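Local structure of reducing-end xylose-releasing exo-oligoxylanase Rex8A (Paenibacillus barcinonensis, 6SUD) at residues A[36-41]-A[351-356]; A[30-35]-A[372-377]; A[46-51]-A[362-367]. The protein hydrolyses short linear and branched xylooligosaccharides from their reducing ends, releasing single xylose units during xylan breakdown. The protein carries 1 engineered substitution. All coordinates share one frame; numbering follows the deposited sequence. Where two conformers were deposited one is given.

All three contacts join helix 25-41, or the loop leading from it into strand 49-52, to helix 359-373 or the loops at its two ends. Interactions 1 and 3 are close neighbours, with centres about 6 Å apart, and are stitched together by the backbone bond between Leu39 O and Ile48 N (2.8 Å). Interaction 2 lies farther along the helices, its centre about 13 Å from that of interaction 1. Tyr366 ties the group together: its OH meets Thr351 O at 2.7 Å and Arg31 NH1 at 2.9 Å. Interaction 3 comes nearest the catalytic cleft, the side chain of Cys364 being about 6 Å from that of Glu70, the inferred proton donor, and about 8 Å from a bound xylose.

Interaction 1. Residues A[36-41]-A[351-356]; sequences WNDLFY and TPLRQG. With EDO (1,2-ethanediol), chain C.
Leu353 points its forked end at helix 25-41 and divides its two methyls between successive residues. CD1 rests on Asp38 CB at 3.7 Å, using the aliphatic root of a partly exposed aspartate; CD2 meets Leu39 CD2 at 4.1 Å, the two leucines crossing obliquely. CG of Leu353 lies anti to its carbonyl carbon (chi1 -77°), beside the backbone N, and from there a branched apolar residue can fill both places.

The far side of the same helical turn is aromatic. Phe40, one turn on from Trp36, sets its CD1 3.6 Å above the indole plane, offset toward the rim, and Lys84 makes a cation-pi contact with the indole. At the indole edge, NE1 donates to O2 of a 1,2-ethanediol (2.9 Å, 157°), probably taken from the crystallisation liquor and also bonded to Glu87. An alanine here removes the indole and would probably leave that side of Phe40 uncovered and Lys84 without its aromatic partner.

Loop 351-356 connects helix 341-349 to helix 359-373, and Leu353 is wedged between helices 25-41 and 359-373, touching Asn363 and Tyr366 of the latter.

Interaction 2. Residues A[30-35]-A[372-377]; sequences ARLEQT and ALSGNY
Leu32 sends a single methyl, CD2, into the turn that follows helix 359-373. That carbon lies 3.5 Å from Asn376 ND2 and 3.8 Å from Ser374 OG, and it also touches CB and CG of Asn376. Leu32 CG stands anti to its backbone nitrogen (chi1 177°), which extends the side chain from the helix toward the turn; the contact is purely van der Waals, an apolar methyl laid against a polar pair already engaged with each other.

That pair is held from within its own segment. Asn376 ND2 donates to Ser374 OG (2.9 Å, 149°), with the hydroxyl tilted 20° out of the amide plane. Ser374 OG is also bonded to carbonyls of the last helical turn, Met370 O being its strongest partner and Leu371 O a further one. A small hydroxyl residue suits this spot because its one proton can serve the helix end while its oxygen accepts from the asparagine. On the other segment, Thr35 N and OG1 both bond Arg31 O within the helix that carries Leu32. Farther out, Arg31 lies against Trp349 in a cation-pi contact and bonds to its carbonyl, while Leu32 also packs on Met82 and Met370.

Between Ser374 and Asn376, Gly375 leaves helical geometry with a positive phi, easiest for a residue without a side chain. Its N bonds back to Ala372 O at 3.1 Å; two bonds into the last turn, together with the positive phi, make this a Schellman motif, the classic C-terminal helix ending, here presenting Ser374 and Asn376 to helix 25-41.

Interaction 3. Residues A[46-51]-A[362-367]; sequences TRIYYP and DNCLYF
The flat amide of Asn363 brings its ND2 to 3.8 Å from Thr46 O, a loose polar approach and not a hydrogen bond. ND2 instead donates to Arg354 O and OD1 is bonded too, which together are likely to hold the amide's rotation. Within segment 46-51 the guanidinium of Arg47 meets Tyr49 O at its edge and in its plane: NE donates at 2.7 Å, nearly along the C=O axis (173°), and NH1 adds a weak second bond. Arginine fits here because its planar head can reach one carbonyl with two nitrogens. Arg47 NE also lies 3.9 Å above one face of the Tyr50 ring, displaced toward the rim, and one face of Tyr49 has Pro51 N over its margin. The Tyr49 ring meets Phe40 of helix 25-41 with planes about 35° apart.

Strand 49-52 pairs antiparallel with strand 56-59, and the hairpin sits beside the (alpha/alpha)6 barrel characteristic of glycoside hydrolase family 8, to which helix 359-373 probably belongs.

Against that helix the chain sends Ile48, whose CD1 touches Cys364 SG at 3.8 Å. CG1 of Ile48 occupies the position between backbone N and carbonyl carbon (chi1 62°), and from there the extended ethyl branch spans the gap from loop to helix. Both partners are buried and apolar in character, a slim methyl end against a polarisable sulfur. The side chain of Cys364 lies about 6 Å from that of Glu70, the inferred proton donor.

Interaction 1. Residues A[36-41]-A[351-356]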
loop_
_atom_site.group_PDB
_atom_site.type_symbol
_atom_site.label_atom_id
_atom_site.label_comp_id
_atom_site.label_asym_id
_atom_site.label_seq_id
_atom_site.Cartn_x
_atom_site.Cartn_y
_atom_site.Cartn_z
ATOM N N TRP A 36 3.565 -3.512 16.471
ATOM C CA TRP A 36 4.943 -3.409 15.933
ATOM C C TRP A 36 5.802 -4.561 16.462
ATOM O O TRP A 36 6.425 -5.248 15.664
ATOM C CB TRP A 36 5.590 -2.064 16.277
ATOM C CG TRP A 36 7.058 -2.072 15.976
ATOM C CD1 TRP A 36 8.050 -2.430 16.844
ATOM C CD2 TRP A 36 7.711 -1.831 14.709
ATOM N NE1 TRP A 36 9.266 -2.398 16.223
ATOM C CE2 TRP A 36 9.092 -2.050 14.913
ATOM C CE3 TRP A 36 7.280 -1.474 13.427
ATOM C CZ2 TRP A 36 10.035 -1.891 13.900
ATOM C CZ3 TRP A 36 8.215 -1.307 12.430
ATOM C CH2 TRP A 36 9.572 -1.511 12.663
ATOM N N ASN A 37 5.869 -4.713 17.785
ATOM C CA ASN A 37 6.732 -5.717 18.461
ATOM C C ASN A 37 6.419 -7.129 17.953
ATOM O O ASN A 37 7.377 -7.898 17.718
ATOM C CB ASN A 37 6.557 -5.622 19.974
ATOM C CG ASN A 37 7.160 -4.338 20.491
ATOM O OD1 ASN A 37 8.178 -3.891 19.971
ATOM N ND2 ASN A 37 6.547 -3.730 21.493
ATOM N N ASP A 38 5.136 -7.480 17.846
ATOM C CA ASP A 38 4.710 -8.838 17.421
ATOM C C ASP A 38 5.088 -9.080 15.957
ATOM O O ASP A 38 5.601 -10.161 15.658
ATOM C CB ASP A 38 3.216 -9.068 17.654
ATOM C CG ASP A 38 2.832 -9.178 19.118
ATOM O OD1 ASP A 38 3.741 -9.306 19.958
ATOM O OD2 ASP A 38 1.620 -9.122 19.415
ATOM N N LEU A 39 4.846 -8.123 15.073
ATOM C CA LEU A 39 5.118 -8.317 13.626
ATOM C C LEU A 39 6.614 -8.396 13.322
ATOM O O LEU A 39 7.002 -9.220 12.481
ATOM C CB LEU A 39 4.503 -7.153 12.858
ATOM C CG LEU A 39 3.117 -7.394 12.287
ATOM C CD1 LEU A 39 2.963 -6.519 11.053
ATOM C CD2 LEU A 39 2.898 -8.871 11.957
ATOM N N PHE A 40 7.427 -7.551 13.947
ATOM C CA PHE A 40 8.886 -7.516 13.679
ATOM C C PHE A 40 9.702 -8.388 14.643
ATOM O O PHE A 40 10.787 -8.829 14.225
ATOM C CB PHE A 40 9.394 -6.077 13.687
ATOM C CG PHE A 40 8.928 -5.315 12.473
ATOM C CD1 PHE A 40 7.593 -4.983 12.319
ATOM C CD2 PHE A 40 9.783 -5.069 11.426
ATOM C CE1 PHE A 40 7.129 -4.372 11.162
ATOM C CE2 PHE A 40 9.329 -4.426 10.278
ATOM C CZ PHE A 40 8.007 -4.062 10.163
ATOM N N TYR A 41 9.260 -8.608 15.879
ATOM C CA TYR A 41 10.075 -9.339 16.890
ATOM C C TYR A 41 9.270 -10.407 17.627
ATOM O O TYR A 41 9.735 -10.902 18.691
ATOM C CB TYR A 41 10.657 -8.330 17.872
ATOM C CG TYR A 41 11.661 -7.440 17.200
ATOM C CD1 TYR A 41 12.806 -7.999 16.671
ATOM C CD2 TYR A 41 11.445 -6.085 17.009
ATOM C CE1 TYR A 41 13.746 -7.239 15.998
ATOM C CE2 TYR A 41 12.372 -5.309 16.324
ATOM C CZ TYR A 41 13.532 -5.886 15.831
ATOM O OH TYR A 41 14.503 -5.158 15.204
ATOM N N THR A 351 -9.969 -7.358 17.032
ATOM C CA THR A 351 -9.387 -8.393 16.136
ATOM C C THR A 351 -7.879 -8.459 16.373
ATOM O O THR A 351 -7.214 -7.429 16.308
ATOM C CB THR A 351 -9.734 -8.105 14.668
ATOM O OG1 THR A 351 -11.157 -8.123 14.521
ATOM C CG2 THR A 351 -9.112 -9.092 13.702
ATOM N N PRO A 352 -7.300 -9.648 16.666
ATOM C CA PRO A 352 -5.854 -9.790 16.806
ATOM C C PRO A 352 -5.158 -10.017 15.456
ATOM O O PRO A 352 -5.808 -10.314 14.461
ATOM C CB PRO A 352 -5.739 -11.023 17.712
ATOM C CG PRO A 352 -6.890 -11.901 17.257
ATOM C CD PRO A 352 -7.994 -10.931 16.880
ATOM N N LEU A 353 -3.837 -9.865 15.446
ATOM C CA LEU A 353 -2.990 -10.227 14.284
ATOM C C LEU A 353 -3.300 -11.666 13.872
ATOM O O LEU A 353 -3.555 -12.521 14.754
ATOM C CB LEU A 353 -1.520 -10.093 14.670
ATOM C CG LEU A 353 -0.986 -8.666 14.711
ATOM C CD1 LEU A 353 0.363 -8.632 15.414
ATOM C CD2 LEU A 353 -0.893 -8.076 13.311
ATOM N N ARG A 354 -3.237 -11.946 12.577
ATOM C CA ARG A 354 -3.336 -13.338 12.090
ATOM C C ARG A 354 -2.050 -14.091 12.451
ATOM O O ARG A 354 -0.975 -13.456 12.491
ATOM C CB ARG A 354 -3.610 -13.355 10.589
ATOM C CG ARG A 354 -3.934 -14.742 10.069
ATOM C CD ARG A 354 -4.511 -14.690 8.678
ATOM N NE ARG A 354 -4.852 -16.031 8.246
ATOM C CZ ARG A 354 -5.269 -16.354 7.029
ATOM N NH1 ARG A 354 -5.403 -15.426 6.095
ATOM N NH2 ARG A 354 -5.550 -17.616 6.749
ATOM N N GLN A 355 -2.162 -15.400 12.694
ATOM C CA GLN A 355 -0.998 -16.309 12.876
ATOM C C GLN A 355 -1.007 -17.416 11.817
ATOM O O GLN A 355 -2.036 -17.608 11.154
ATOM C CB GLN A 355 -0.992 -16.896 14.289
ATOM C CG GLN A 355 -0.950 -15.828 15.372
ATOM C CD GLN A 355 -0.550 -16.374 16.720
ATOM O OE1 GLN A 355 0.079 -17.424 16.828
ATOM N NE2 GLN A 355 -0.903 -15.646 17.765
ATOM N N GLY A 356 0.132 -18.097 11.673
ATOM C CA GLY A 356 0.298 -19.266 10.793
ATOM C C GLY A 356 0.625 -18.867 9.366
ATOM O O GLY A 356 0.884 -17.675 9.128
HETATM C C1 EDO C . 13.509 -1.119 17.265
HETATM O O1 EDO C . 14.232 -2.333 17.402
HETATM C C2 EDO C . 12.164 -1.443 16.923
HETATM O O2 EDO C . 11.625 -2.336 17.876
#

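Interaction 2. Residues A[30-35]-A[372-377]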
loop_
_atom_site.group_PDB
_atom_site.type_symbol
_atom_site.label_atom_id
_atom_site.label_comp_id
_atom_site.label_asym_id
_atom_site.label_seq_id
_atom_site.Cartn_x
_atom_site.Cartn_y
_atom_site.Cartn_z
ATOM N N ALA A 30 0.012 1.983 23.364
ATOM C CA ALA A 30 0.543 0.671 23.801
ATOM C C ALA A 30 0.148 -0.419 22.792
ATOM O O ALA A 30 0.983 -1.312 22.521
ATOM C CB ALA A 30 0.067 0.334 25.191
ATOM N N ARG A 31 -1.077 -0.347 22.267
ATOM C CA ARG A 31 -1.615 -1.332 21.290
ATOM C C ARG A 31 -0.800 -1.219 19.997
ATOM O O ARG A 31 -0.448 -2.266 19.435
ATOM C CB ARG A 31 -3.112 -1.114 21.052
ATOM C CG ARG A 31 -3.744 -2.108 20.088
ATOM C CD ARG A 31 -3.759 -3.541 20.598
ATOM N NE ARG A 31 -4.391 -4.395 19.594
ATOM C CZ ARG A 31 -5.706 -4.531 19.434
ATOM N NH1 ARG A 31 -6.166 -5.319 18.475
ATOM N NH2 ARG A 31 -6.558 -3.877 20.218
ATOM N N LEU A 32 -0.493 0.012 19.578
ATOM C CA LEU A 32 0.258 0.252 18.327
ATOM C C LEU A 32 1.675 -0.286 18.526
ATOM O O LEU A 32 2.152 -1.057 17.678
ATOM C CB LEU A 32 0.280 1.742 17.977
ATOM C CG LEU A 32 1.111 2.048 16.732
ATOM C CD1 LEU A 32 0.615 1.235 15.545
ATOM C CD2 LEU A 32 1.118 3.520 16.396
ATOM N N GLU A 33 2.296 0.059 19.650
ATOM C CA GLU A 33 3.664 -0.407 19.963
ATOM C C GLU A 33 3.688 -1.937 19.993
ATOM O O GLU A 33 4.656 -2.490 19.481
ATOM C CB GLU A 33 4.148 0.234 21.258
ATOM C CG GLU A 33 5.210 -0.576 21.971
ATOM C CD GLU A 33 6.521 -0.655 21.210
ATOM O OE1 GLU A 33 7.473 -1.268 21.725
ATOM O OE2 GLU A 33 6.591 -0.108 20.100
ATOM N N GLN A 34 2.679 -2.583 20.587
ATOM C CA GLN A 34 2.658 -4.062 20.704
ATOM C C GLN A 34 2.421 -4.692 19.331
ATOM O O GLN A 34 2.956 -5.801 19.085
ATOM C CB GLN A 34 1.603 -4.578 21.680
ATOM C CG GLN A 34 1.833 -6.044 22.012
ATOM C CD GLN A 34 3.288 -6.345 22.293
ATOM O OE1 GLN A 34 3.936 -7.092 21.564
ATOM N NE2 GLN A 34 3.835 -5.742 23.337
ATOM N N THR A 35 1.687 -4.023 18.439
ATOM C CA THR A 35 1.475 -4.592 17.086
ATOM C C THR A 35 2.834 -4.621 16.382
ATOM O O THR A 35 3.204 -5.664 15.803
ATOM C CB THR A 35 0.432 -3.811 16.283
ATOM O OG1 THR A 35 -0.772 -3.768 17.046
ATOM C CG2 THR A 35 0.212 -4.423 14.915
ATOM N N ALA A 372 -3.225 4.049 10.937
ATOM C CA ALA A 372 -4.173 5.059 10.408
ATOM C C ALA A 372 -5.240 5.395 11.448
ATOM O O ALA A 372 -5.502 6.588 11.672
ATOM C CB ALA A 372 -4.801 4.574 9.122
ATOM N N LEU A 373 -5.833 4.389 12.085
ATOM C CA LEU A 373 -6.979 4.615 12.996
ATOM C C LEU A 373 -6.487 5.271 14.295
ATOM O O LEU A 373 -7.308 5.915 14.973
ATOM C CB LEU A 373 -7.707 3.291 13.247
ATOM C CG LEU A 373 -8.505 2.719 12.068
ATOM C CD1 LEU A 373 -9.262 1.467 12.488
ATOM C CD2 LEU A 373 -9.477 3.727 11.488
ATOM N N SER A 374 -5.194 5.173 14.602
ATOM C CA SER A 374 -4.581 5.796 15.806
ATOM C C SER A 374 -4.058 7.204 15.476
ATOM O O SER A 374 -3.590 7.893 16.399
ATOM C CB SER A 374 -3.522 4.900 16.410
ATOM O OG SER A 374 -2.410 4.746 15.552
ATOM N N GLY A 375 -4.157 7.621 14.208
ATOM C CA GLY A 375 -3.705 8.943 13.729
ATOM C C GLY A 375 -2.193 9.013 13.571
ATOM O O GLY A 375 -1.639 10.122 13.718
ATOM N N ASN A 376 -1.548 7.893 13.239
ATOM C CA ASN A 376 -0.066 7.778 13.157
ATOM C C ASN A 376 0.392 7.447 11.726
ATOM O O ASN A 376 1.582 7.140 11.542
ATOM C CB ASN A 376 0.446 6.775 14.187
ATOM C CG ASN A 376 0.315 7.343 15.583
ATOM O OD1 ASN A 376 0.835 8.424 15.851
ATOM N ND2 ASN A 376 -0.400 6.655 16.465
ATOM N N TYR A 377 -0.494 7.476 10.731
ATOM C CA TYR A 377 -0.086 7.297 9.311
ATOM C C TYR A 377 0.004 8.698 8.721
ATOM O O TYR A 377 -1.039 9.214 8.269
ATOM C CB TYR A 377 -1.058 6.405 8.541
ATOM C CG TYR A 377 -0.492 5.681 7.343
ATOM C CD1 TYR A 377 0.599 6.159 6.634
ATOM C CD2 TYR A 377 -1.126 4.549 6.860
ATOM C CE1 TYR A 377 1.069 5.509 5.505
ATOM C CE2 TYR A 377 -0.674 3.891 5.727
ATOM C CZ TYR A 377 0.438 4.364 5.050
ATOM O OH TYR A 377 0.901 3.725 3.938
#

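Interaction 3. Residues A[46-51]-A[362-367]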
loop_
_atom_site.group_PDB
_atom_site.type_symbol
_atom_site.label_atom_id
_atom_site.label_comp_id
_atom_site.label_asym_id
_atom_site.label_seq_id
_atom_site.Cartn_x
_atom_site.Cartn_y
_atom_site.Cartn_z
ATOM N N THR A 46 3.848 -15.593 14.186
ATOM C CA THR A 46 3.285 -14.221 14.158
ATOM C C THR A 46 4.191 -13.286 13.352
ATOM O O THR A 46 3.655 -12.533 12.527
ATOM C CB THR A 46 3.142 -13.644 15.567
ATOM O OG1 THR A 46 2.423 -14.563 16.397
ATOM C CG2 THR A 46 2.454 -12.296 15.561
ATOM N N ARG A 47 5.499 -13.298 13.603
ATOM C CA ARG A 47 6.413 -12.289 12.996
ATOM C C ARG A 47 6.460 -12.462 11.483
ATOM O O ARG A 47 6.278 -13.585 10.993
ATOM C CB ARG A 47 7.856 -12.382 13.494
ATOM C CG ARG A 47 8.656 -13.521 12.880
ATOM C CD ARG A 47 9.914 -13.742 13.674
ATOM N NE ARG A 47 10.804 -12.606 13.526
ATOM C CZ ARG A 47 11.787 -12.282 14.353
ATOM N NH1 ARG A 47 12.525 -11.217 14.102
ATOM N NH2 ARG A 47 12.027 -12.998 15.437
ATOM N N ILE A 48 6.727 -11.372 10.772
ATOM C CA ILE A 48 6.928 -11.413 9.295
ATOM C C ILE A 48 8.272 -10.780 8.934
ATOM O O ILE A 48 8.607 -10.817 7.741
ATOM C CB ILE A 48 5.750 -10.742 8.569
ATOM C CG1 ILE A 48 5.618 -9.266 8.936
ATOM C CG2 ILE A 48 4.465 -11.518 8.820
ATOM C CD1 ILE A 48 4.548 -8.530 8.164
ATOM N N TYR A 49 9.019 -10.284 9.921
ATOM C CA TYR A 49 10.336 -9.623 9.737
ATOM C C TYR A 49 11.457 -10.514 10.280
ATOM O O TYR A 49 11.298 -11.108 11.360
ATOM C CB TYR A 49 10.352 -8.250 10.402
ATOM C CG TYR A 49 11.720 -7.614 10.453
ATOM C CD1 TYR A 49 12.298 -7.043 9.330
ATOM C CD2 TYR A 49 12.445 -7.590 11.634
ATOM C CE1 TYR A 49 13.544 -6.439 9.387
ATOM C CE2 TYR A 49 13.696 -7.007 11.701
ATOM C CZ TYR A 49 14.253 -6.432 10.577
ATOM O OH TYR A 49 15.494 -5.863 10.679
ATOM N N TYR A 50 12.555 -10.595 9.524
ATOM C CA TYR A 50 13.725 -11.472 9.798
ATOM C C TYR A 50 15.021 -10.723 9.522
ATOM O O TYR A 50 15.308 -10.379 8.370
ATOM C CB TYR A 50 13.639 -12.751 8.969
ATOM C CG TYR A 50 12.415 -13.566 9.291
ATOM C CD1 TYR A 50 11.207 -13.304 8.661
ATOM C CD2 TYR A 50 12.430 -14.522 10.295
ATOM C CE1 TYR A 50 10.060 -14.012 8.974
ATOM C CE2 TYR A 50 11.294 -15.251 10.608
ATOM C CZ TYR A 50 10.109 -14.999 9.939
ATOM O OH TYR A 50 8.976 -15.695 10.236
ATOM N N PRO A 51 15.837 -10.472 10.575
ATOM C CA PRO A 51 17.136 -9.841 10.405
ATOM C C PRO A 51 18.093 -10.757 9.641
ATOM O O PRO A 51 17.967 -11.951 9.768
ATOM C CB PRO A 51 17.709 -9.619 11.817
ATOM C CG PRO A 51 16.642 -10.079 12.779
ATOM C CD PRO A 51 15.526 -10.739 11.993
ATOM N N ASP A 362 -2.448 -10.339 5.441
ATOM C CA ASP A 362 -3.418 -9.857 6.458
ATOM C C ASP A 362 -2.720 -8.874 7.406
ATOM O O ASP A 362 -3.289 -7.833 7.729
ATOM C CB ASP A 362 -3.979 -11.026 7.269
ATOM C CG ASP A 362 -4.779 -12.014 6.441
ATOM O OD1 ASP A 362 -4.174 -12.950 5.904
ATOM O OD2 ASP A 362 -6.008 -11.830 6.333
ATOM N N ASN A 363 -1.538 -9.257 7.898
ATOM C CA ASN A 363 -0.826 -8.535 8.984
ATOM C C ASN A 363 -0.238 -7.220 8.452
ATOM O O ASN A 363 -0.175 -6.248 9.230
ATOM C CB ASN A 363 0.221 -9.441 9.624
ATOM C CG ASN A 363 -0.425 -10.467 10.532
ATOM O OD1 ASN A 363 -1.645 -10.481 10.686
ATOM N ND2 ASN A 363 0.381 -11.304 11.162
ATOM N N CYS A 364 0.159 -7.166 7.182
ATOM C CA CYS A 364 0.609 -5.892 6.553
ATOM C C CYS A 364 -0.562 -4.896 6.558
ATOM O O CYS A 364 -0.402 -3.771 7.102
ATOM C CB CYS A 364 1.162 -6.114 5.151
ATOM S SG CYS A 364 2.756 -6.987 5.135
ATOM N N LEU A 365 -1.715 -5.308 6.019
ATOM C CA LEU A 365 -2.919 -4.441 5.913
ATOM C C LEU A 365 -3.387 -4.060 7.327
ATOM O O LEU A 365 -3.725 -2.871 7.531
ATOM C CB LEU A 365 -4.024 -5.181 5.154
ATOM C CG LEU A 365 -4.006 -5.066 3.628
ATOM C CD1 LEU A 365 -2.608 -5.218 3.059
ATOM C CD2 LEU A 365 -4.953 -6.074 3.012
ATOM N N TYR A 366 -3.386 -5.021 8.254
ATOM C CA TYR A 366 -3.695 -4.815 9.698
ATOM C C TYR A 366 -2.845 -3.661 10.243
ATOM O O TYR A 366 -3.402 -2.694 10.809
ATOM C CB TYR A 366 -3.438 -6.094 10.502
ATOM C CG TYR A 366 -3.835 -6.082 11.961
ATOM C CD1 TYR A 366 -3.018 -5.524 12.933
ATOM C CD2 TYR A 366 -5.015 -6.668 12.379
ATOM C CE1 TYR A 366 -3.366 -5.531 14.275
ATOM C CE2 TYR A 366 -5.380 -6.690 13.714
ATOM C CZ TYR A 366 -4.553 -6.125 14.669
ATOM O OH TYR A 366 -4.900 -6.151 15.989
ATOM N N PHE A 367 -1.530 -3.730 10.078
ATOM C CA PHE A 367 -0.624 -2.717 10.673
ATOM C C PHE A 367 -0.917 -1.325 10.112
ATOM O O PHE A 367 -0.946 -0.344 10.888
ATOM C CB PHE A 367 0.847 -3.067 10.487
ATOM C CG PHE A 367 1.707 -2.133 11.291
ATOM C CD1 PHE A 367 1.876 -2.326 12.646
ATOM C CD2 PHE A 367 2.263 -1.011 10.716
ATOM C CE1 PHE A 367 2.619 -1.440 13.408
ATOM C CE2 PHE A 367 3.035 -0.141 11.472
ATOM C CZ PHE A 367 3.209 -0.360 12.816
#